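Local coordinates for protein L-methionine gamma-lyase (Fusobacterium nucleatum subsp. nucleatum, PDB 6LXU) that is a pyridoxal-phosphate-dependent lyase of the Cys/Met metabolism family, assembled from four copies of the chain, at residues Y59-N64 and G239-T244; N72-L77 and A222-T227; T328-N331 and S337-V340. One frame throughout, in Å; residues are numbered along the deposited sequence.

Interaction 1 (Y59-N64 and G239-T244)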
loop_
_atom_site.group_PDB
_atom_site.type_symbol
_atom_site.label_atom_id
_atom_site.label_comp_id
_atom_site.label_asym_id
_atom_site.label_seq_id
_atom_site.Cartn_x
_atom_site.Cartn_y
_atom_site.Cartn_z
ATOM N N TYR A 59 16.044 6.866 -11.375
ATOM C CA TYR A 59 15.513 7.497 -10.162
ATOM C C TYR A 59 14.062 7.837 -10.425
ATOM O O TYR A 59 13.728 8.325 -11.497
ATOM C CB TYR A 59 16.303 8.762 -9.873
ATOM C CG TYR A 59 15.981 9.490 -8.599
ATOM C CD1 TYR A 59 16.412 9.003 -7.389
ATOM C CD2 TYR A 59 15.317 10.709 -8.615
ATOM C CE1 TYR A 59 16.192 9.700 -6.216
ATOM C CE2 TYR A 59 15.082 11.425 -7.453
ATOM C CZ TYR A 59 15.542 10.920 -6.257
ATOM O OH TYR A 59 15.390 11.622 -5.083
ATOM N N THR A 60 13.193 7.585 -9.451
ATOM C CA THR A 60 11.753 7.635 -9.702
ATOM C C THR A 60 11.233 8.996 -10.147
ATOM O O THR A 60 10.279 9.043 -10.912
ATOM C CB THR A 60 11.002 7.063 -8.494
ATOM O OG1 THR A 60 11.251 5.657 -8.519
ATOM C CG2 THR A 60 9.493 7.315 -8.520
ATOM N N ARG A 61 11.862 10.119 -9.744
ATOM C CA ARG A 61 11.412 11.410 -10.282
ATOM C C ARG A 61 11.545 11.479 -11.810
ATOM O O ARG A 61 10.722 12.119 -12.464
ATOM C CB ARG A 61 12.125 12.588 -9.607
ATOM C CG ARG A 61 11.792 13.969 -10.188
ATOM C CD ARG A 61 11.878 15.124 -9.170
ATOM N NE ARG A 61 13.101 15.073 -8.378
ATOM C CZ ARG A 61 14.322 15.362 -8.836
ATOM N NH1 ARG A 61 14.494 15.810 -10.082
ATOM N NH2 ARG A 61 15.378 15.179 -8.063
ATOM N N LEU A 62 12.564 10.816 -12.361
ATOM C CA LEU A 62 12.743 10.735 -13.824
ATOM C C LEU A 62 11.772 9.768 -14.480
ATOM O O LEU A 62 11.287 10.036 -15.595
ATOM C CB LEU A 62 14.168 10.325 -14.174
ATOM C CG LEU A 62 15.276 11.266 -13.716
ATOM C CD1 LEU A 62 16.651 10.690 -14.025
ATOM C CD2 LEU A 62 15.125 12.642 -14.323
ATOM N N GLY A 63 11.492 8.653 -13.814
ATOM C CA GLY A 63 10.636 7.606 -14.346
ATOM C C GLY A 63 10.736 6.369 -13.492
ATOM O O GLY A 63 11.689 6.194 -12.752
ATOM N N ASN A 64 9.726 5.501 -13.611
ATOM C CA ASN A 64 9.610 4.316 -12.772
ATOM C C ASN A 64 8.824 3.277 -13.578
ATOM O O ASN A 64 7.888 3.646 -14.263
ATOM C CB ASN A 64 8.864 4.713 -11.479
ATOM C CG ASN A 64 8.548 3.541 -10.580
ATOM O OD1 ASN A 64 7.672 2.730 -10.878
ATOM N ND2 ASN A 64 9.250 3.451 -9.449
ATOM N N GLY A 239 9.702 20.357 -16.935
ATOM C CA GLY A 239 8.561 20.690 -16.086
ATOM C C GLY A 239 8.469 19.830 -14.845
ATOM O O GLY A 239 8.477 20.341 -13.716
ATOM N N LEU A 240 8.399 18.528 -15.036
ATOM C CA LEU A 240 8.289 17.596 -13.913
ATOM C C LEU A 240 9.587 17.513 -13.119
ATOM O O LEU A 240 9.583 17.621 -11.885
ATOM C CB LEU A 240 7.877 16.214 -14.421
ATOM C CG LEU A 240 7.889 15.061 -13.410
ATOM C CD1 LEU A 240 6.974 15.301 -12.215
ATOM C CD2 LEU A 240 7.492 13.767 -14.106
ATOM N N LYS A 241 10.714 17.341 -13.803
ATOM C CA LYS A 241 11.974 17.084 -13.120
ATOM C C LYS A 241 12.368 18.222 -12.176
ATOM O O LYS A 241 12.816 17.975 -11.049
ATOM C CB LYS A 241 13.117 16.858 -14.129
ATOM C CG LYS A 241 14.408 16.379 -13.482
ATOM C CD LYS A 241 15.501 16.081 -14.499
ATOM C CE LYS A 241 16.234 17.325 -14.973
ATOM N NZ LYS A 241 17.287 17.732 -14.006
ATOM N N ASP A 242 12.222 19.455 -12.661
ATOM C CA ASP A 242 12.771 20.631 -11.988
ATOM C C ASP A 242 11.740 21.662 -11.564
ATOM O O ASP A 242 11.965 22.330 -10.546
ATOM C CB ASP A 242 13.777 21.352 -12.907
ATOM C CG ASP A 242 14.975 20.502 -13.321
ATOM O OD1 ASP A 242 15.336 19.579 -12.597
ATOM O OD2 ASP A 242 15.578 20.823 -14.372
ATOM N N MET A 243 10.666 21.854 -12.319
ATOM C CA MET A 243 9.836 23.019 -12.061
ATOM C C MET A 243 8.588 22.763 -11.231
ATOM O O MET A 243 8.039 23.701 -10.671
ATOM C CB MET A 243 9.508 23.696 -13.368
ATOM C CG MET A 243 10.772 23.993 -14.158
ATOM S SD MET A 243 10.511 24.952 -15.648
ATOM C CE MET A 243 10.107 26.568 -14.987
ATOM N N THR A 244 8.165 21.500 -11.117
ATOM C CA THR A 244 7.093 21.143 -10.201
ATOM C C THR A 244 7.470 20.014 -9.255
ATOM O O THR A 244 6.955 19.966 -8.142
ATOM C CB THR A 244 5.818 20.729 -10.933
ATOM O OG1 THR A 244 6.037 19.458 -11.559
ATOM C CG2 THR A 244 5.382 21.768 -11.960
#
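Leu240 opens the contact from helix 229-244 by laying one branch against the backbone of the loop: its CD2 lies 4.0 Å from the carbonyl oxygen of Arg61, a van der Waals contact. One residue on, Lys241 carries most of the helix's share. Its backbone oxygen is approached by the guanidinium of Arg61, whose NH1 stands 2.9 Å from Lys241 O; the hydrogen bond is weak, bent to 121° at the hydrogen, and the oxygen meets the guanidinium obliquely. Arg61 gets there with a kinked chain, since chi3 of 47° turns the guanidinium after CG has set out anti to the backbone N. The aliphatic part of Lys241 completes the fit. CG lies in the guanidinium plane at its edge, 3.4 Å from Arg61 NH1, while CD runs beside Leu62 CD2 at 3.5 Å, closer than carbons usually come, although Lys241 has a second conformer and the tightness is therefore doubtful. In the conformer described, NZ curls back to a salt bridge with the next residue, reaching Asp242 OD1 at 3.0 Å on the syn side of the carboxylate. Asp242 OD1 also lies 4.6 Å from Arg61 NH1, not in contact but near enough that its charge may favour the arginine's position. These residues lie within a pi-type turn, closed by Thr244 N bonding to Gly239 O. The loop has a second anchor on this helix, Leu62 O accepting from Arg236. The stronger polar partner of Arg61 lies across the subunit interface: its NE, like Tyr59 OH, bonds to the lysine-bound cofactor of the second subunit. Such sharing of residues between chains is typical of the active sites of this fold-type I family, where residues of the neighbouring subunit complete the cofactor site.

Interaction 2 (N72-L77 and A222-T227)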
loop_
_atom_site.group_PDB
_atom_site.type_symbol
_atom_site.label_atom_id
_atom_site.label_comp_id
_atom_site.label_asym_id
_atom_site.label_seq_id
_atom_site.Cartn_x
_atom_site.Cartn_y
_atom_site.Cartn_z
ATOM N N ASN A 72 2.057 4.631 -20.627
ATOM C CA ASN A 72 1.792 3.962 -21.908
ATOM C C ASN A 72 0.304 3.698 -22.119
ATOM O O ASN A 72 -0.199 3.818 -23.243
ATOM C CB ASN A 72 2.549 2.632 -21.982
ATOM C CG ASN A 72 4.039 2.792 -22.082
ATOM O OD1 ASN A 72 4.536 3.835 -22.437
ATOM N ND2 ASN A 72 4.760 1.719 -21.794
ATOM N N LYS A 73 -0.392 3.339 -21.053
ATOM C CA LYS A 73 -1.831 3.058 -21.127
ATOM C C LYS A 73 -2.618 4.290 -21.499
ATOM O O LYS A 73 -3.476 4.241 -22.381
ATOM C CB LYS A 73 -2.380 2.507 -19.808
ATOM C CG LYS A 73 -2.101 1.044 -19.597
ATOM C CD LYS A 73 -2.650 0.515 -18.286
ATOM C CE LYS A 73 -2.227 -0.927 -18.093
ATOM N NZ LYS A 73 -2.847 -1.834 -19.093
ATOM N N ILE A 74 -2.376 5.416 -20.819
ATOM C CA ILE A 74 -3.135 6.610 -21.159
ATOM C C ILE A 74 -2.784 7.105 -22.570
ATOM O O ILE A 74 -3.663 7.571 -23.302
ATOM C CB ILE A 74 -3.028 7.708 -20.080
ATOM C CG1 ILE A 74 -4.017 8.846 -20.352
ATOM C CG2 ILE A 74 -1.622 8.271 -19.970
ATOM C CD1 ILE A 74 -5.486 8.453 -20.349
ATOM N N ALA A 75 -1.520 6.991 -22.964
ATOM C CA ALA A 75 -1.160 7.333 -24.335
ATOM C C ALA A 75 -1.925 6.452 -25.335
ATOM O O ALA A 75 -2.412 6.955 -26.351
ATOM C CB ALA A 75 0.327 7.206 -24.550
ATOM N N ALA A 76 -2.027 5.153 -25.062
ATOM C CA ALA A 76 -2.782 4.270 -25.951
ATOM C C ALA A 76 -4.252 4.653 -26.019
ATOM O O ALA A 76 -4.864 4.629 -27.105
ATOM C CB ALA A 76 -2.627 2.820 -25.518
ATOM N N LEU A 77 -4.843 5.009 -24.878
ATOM C CA LEU A 77 -6.252 5.388 -24.839
ATOM C C LEU A 77 -6.553 6.678 -25.583
ATOM O O LEU A 77 -7.594 6.772 -26.240
ATOM C CB LEU A 77 -6.743 5.489 -23.393
ATOM C CG LEU A 77 -6.820 4.147 -22.654
ATOM C CD1 LEU A 77 -6.972 4.377 -21.161
ATOM C CD2 LEU A 77 -7.947 3.261 -23.166
ATOM N N ALA A 222 -3.918 12.477 -8.832
ATOM C CA ALA A 222 -2.954 12.201 -9.901
ATOM C C ALA A 222 -3.332 12.923 -11.176
ATOM O O ALA A 222 -4.500 13.237 -11.407
ATOM C CB ALA A 222 -2.886 10.704 -10.162
ATOM N N GLY A 223 -2.322 13.163 -12.004
ATOM C CA GLY A 223 -2.496 13.800 -13.300
ATOM C C GLY A 223 -1.789 13.019 -14.380
ATOM O O GLY A 223 -0.852 12.269 -14.117
ATOM N N LEU A 224 -2.244 13.227 -15.619
ATOM C CA LEU A 224 -1.643 12.583 -16.786
ATOM C C LEU A 224 -1.591 13.562 -17.935
ATOM O O LEU A 224 -2.470 14.416 -18.089
ATOM C CB LEU A 224 -2.426 11.339 -17.208
ATOM C CG LEU A 224 -2.489 10.212 -16.186
ATOM C CD1 LEU A 224 -3.573 9.211 -16.511
ATOM C CD2 LEU A 224 -1.146 9.536 -16.047
ATOM N N VAL A 225 -0.541 13.428 -18.747
ATOM C CA VAL A 225 -0.363 14.200 -19.974
ATOM C C VAL A 225 -0.136 13.230 -21.119
ATOM O O VAL A 225 0.593 12.262 -20.945
ATOM C CB VAL A 225 0.861 15.139 -19.855
ATOM C CG1 VAL A 225 1.092 15.926 -21.143
ATOM C CG2 VAL A 225 0.729 16.084 -18.669
ATOM N N VAL A 226 -0.743 13.505 -22.280
ATOM C CA VAL A 226 -0.432 12.765 -23.502
ATOM C C VAL A 226 -0.105 13.754 -24.607
ATOM O O VAL A 226 -0.835 14.708 -24.837
ATOM C CB VAL A 226 -1.573 11.846 -23.954
ATOM C CG1 VAL A 226 -1.162 11.063 -25.206
ATOM C CG2 VAL A 226 -1.940 10.867 -22.843
ATOM N N THR A 227 1.008 13.498 -25.298
ATOM C CA THR A 227 1.431 14.341 -26.407
ATOM C C THR A 227 2.464 13.599 -27.255
ATOM O O THR A 227 2.762 12.432 -27.026
ATOM C CB THR A 227 1.929 15.712 -25.875
ATOM O OG1 THR A 227 2.184 16.597 -26.971
ATOM C CG2 THR A 227 3.189 15.605 -25.051
#
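Ile74 and Ala75 on one turn of helix 65-78 press against Leu224 and Val226 of strand 223-227, and they meet through van der Waals contact alone. Among the side chains, Ile74 is the hub. Its CG1 sits 3.9 Å from Leu224 CD1 and 3.8 Å from Val226 CG2, so that the isoleucine wedges between two residues on the same face of the strand. This placement follows from a CG1 branch held anti to the backbone N (chi1 -170°), which leaves CG2 also within touch of both strand residues. Ala75 adds a lighter touch, its CB lying 4.2 Å from Val226 CG1.

A second group of contacts joins side chain to main chain. Both methyls of Val226 rest on the helix backbone: CG2 comes to 3.7 Å from Ile74 O, and CG1 to 3.8 Å from Ala75 CA. The small side chain of Ala75 is consistent with the close approach of the strand, the two CA atoms of Ala75 and Val226 being 5.5 Å apart. No hydrogen bond links the segments; the backbone polar groups bond along the helix (Ala76 N to Asn72 O) and across the sheet (Val225 with Ile84).

The short axes approach to 8.2 Å and cross at -53°, helix over sheet. Strand 223-227 runs between strands 82-86 and 205-209, antiparallel to both, in the seven-stranded sheet of the large cofactor-binding domain. Val225 turns its side chain from the helix and packs on strand 205-209. On the helix, Ala76 and Leu77 meet helix 11-17, and Lys73 meets Ile257 of helix 250-260.

Interaction 3 (T328-N331 and S337-V340)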
loop_
_atom_site.group_PDB
_atom_site.type_symbol
_atom_site.label_atom_id
_atom_site.label_comp_id
_atom_site.label_asym_id
_atom_site.label_seq_id
_atom_site.Cartn_x
_atom_site.Cartn_y
_atom_site.Cartn_z
ATOM N N THR A 328 -31.737 22.394 1.208
ATOM C CA THR A 328 -32.731 21.436 1.645
ATOM C C THR A 328 -32.609 20.112 0.885
ATOM O O THR A 328 -32.671 19.050 1.498
ATOM C CB THR A 328 -34.155 22.017 1.538
ATOM O OG1 THR A 328 -34.269 23.115 2.454
ATOM C CG2 THR A 328 -35.209 20.971 1.871
ATOM N N LEU A 329 -32.464 20.184 -0.438
ATOM C CA LEU A 329 -32.262 18.978 -1.229
ATOM C C LEU A 329 -31.059 18.192 -0.708
ATOM O O LEU A 329 -31.185 17.030 -0.328
ATOM C CB LEU A 329 -32.042 19.304 -2.713
ATOM C CG LEU A 329 -31.671 18.095 -3.589
ATOM C CD1 LEU A 329 -32.763 17.044 -3.569
ATOM C CD2 LEU A 329 -31.348 18.522 -5.010
ATOM N N LEU A 330 -29.902 18.843 -0.677
ATOM C CA LEU A 330 -28.673 18.127 -0.326
ATOM C C LEU A 330 -28.704 17.591 1.086
ATOM O O LEU A 330 -28.281 16.460 1.331
ATOM C CB LEU A 330 -27.442 18.988 -0.532
ATOM C CG LEU A 330 -26.844 18.869 -1.933
ATOM C CD1 LEU A 330 -27.782 19.348 -3.036
ATOM C CD2 LEU A 330 -25.545 19.640 -1.995
ATOM N N ASN A 331 -29.233 18.378 2.025
ATOM C CA ASN A 331 -29.276 17.950 3.429
ATOM C C ASN A 331 -30.184 16.752 3.693
ATOM O O ASN A 331 -30.056 16.107 4.736
ATOM C CB ASN A 331 -29.646 19.122 4.336
ATOM C CG ASN A 331 -28.537 20.145 4.436
ATOM O OD1 ASN A 331 -27.392 19.875 4.069
ATOM N ND2 ASN A 331 -28.867 21.337 4.910
ATOM N N SER A 337 -23.528 11.572 -1.946
ATOM C CA SER A 337 -22.637 12.102 -0.912
ATOM C C SER A 337 -22.283 13.545 -1.193
ATOM O O SER A 337 -21.990 13.911 -2.330
ATOM C CB SER A 337 -21.358 11.273 -0.847
ATOM O OG SER A 337 -21.618 9.929 -0.442
ATOM N N LEU A 338 -22.260 14.350 -0.129
ATOM C CA LEU A 338 -21.958 15.774 -0.218
ATOM C C LEU A 338 -20.440 15.936 -0.204
ATOM O O LEU A 338 -19.811 15.693 0.823
ATOM C CB LEU A 338 -22.594 16.524 0.960
ATOM C CG LEU A 338 -24.065 16.224 1.272
ATOM C CD1 LEU A 338 -24.602 17.161 2.348
ATOM C CD2 LEU A 338 -24.877 16.325 -0.006
ATOM N N ALA A 339 -19.853 16.321 -1.337
ATOM C CA ALA A 339 -18.387 16.358 -1.454
ATOM C C ALA A 339 -18.010 17.047 -2.724
ATOM O O ALA A 339 -18.815 17.099 -3.652
ATOM C CB ALA A 339 -17.810 14.948 -1.473
ATOM N N VAL A 340 -16.798 17.585 -2.770
ATOM C CA VAL A 340 -16.193 17.983 -4.029
ATOM C C VAL A 340 -15.569 16.748 -4.707
ATOM O O VAL A 340 -15.546 15.648 -4.159
ATOM C CB VAL A 340 -15.184 19.145 -3.860
ATOM C CG1 VAL A 340 -15.834 20.302 -3.117
ATOM C CG2 VAL A 340 -13.876 18.708 -3.205
#
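Leu330 and Leu338 close the second half of a beta-alpha-beta crossover in the mixed five-stranded sheet: strand 314-319 leads into helix 322-332, and a short loop returns the chain, past strands 374-378 and 348-350, to strand 337-338, outermost within this chain and parallel to the first. The contact packs the last turn of that helix against the strand.

It rests mainly on one methyl group. Both leucines direct their CB toward the opposite segment, and Leu338 inserts CD2 against the base of the other side chain, 3.7 Å from Leu330 CB and 3.9 Å from Leu330 CD2. With CG beside its own backbone N and anti to the carbonyl carbon (chi1 -48°), Leu338 extends toward the helix; a second conformer of this residue is present, and these distances belong to one of the two. Leu330 has further apolar neighbours on the sheet side, among them Ile349 of strand 348-350, which Leu338 also touches, so the pair forms part of a small hydrophobic layer between helix and sheet.

Where the helix faces the second subunit the chemistry turns polar. The amide of Asn331 is held by that subunit, OD1 accepting from the backbone N of its Ala43 and ND2 donating to OE1 of its Glu44. Leu338 and Asn331 both pack on Ser42 of that neighbour, to which the backbone of Leu338 also bonds. Within the chain, Asn331 OD1 lies 4.3 Å from Leu338 CD1. The helix carbonyl is met more closely: Leu330 O lies 3.7 Å from Leu338 CD2 and 3.9 Å from Leu338 CD1.

Interaction 2 is the core case, wholly apolar, about 11 Å from the centre of the chain and without a neighbouring subunit at its segments. Interactions 1 and 3 lie farther out, about 21 and 23 Å from that centre, and both touch the second subunit; each combines leucine packing with a polar residue whose stronger partner is on the other chain, the cofactor for Arg61, and Ala43 N with Glu44 for Asn331. Interactions 1 and 2 use consecutive elements, strand 223-227 and helix 229-244, with centres 16 Å apart. Interaction 3, about 32 Å from interaction 2 between centres, belongs to the other sheet.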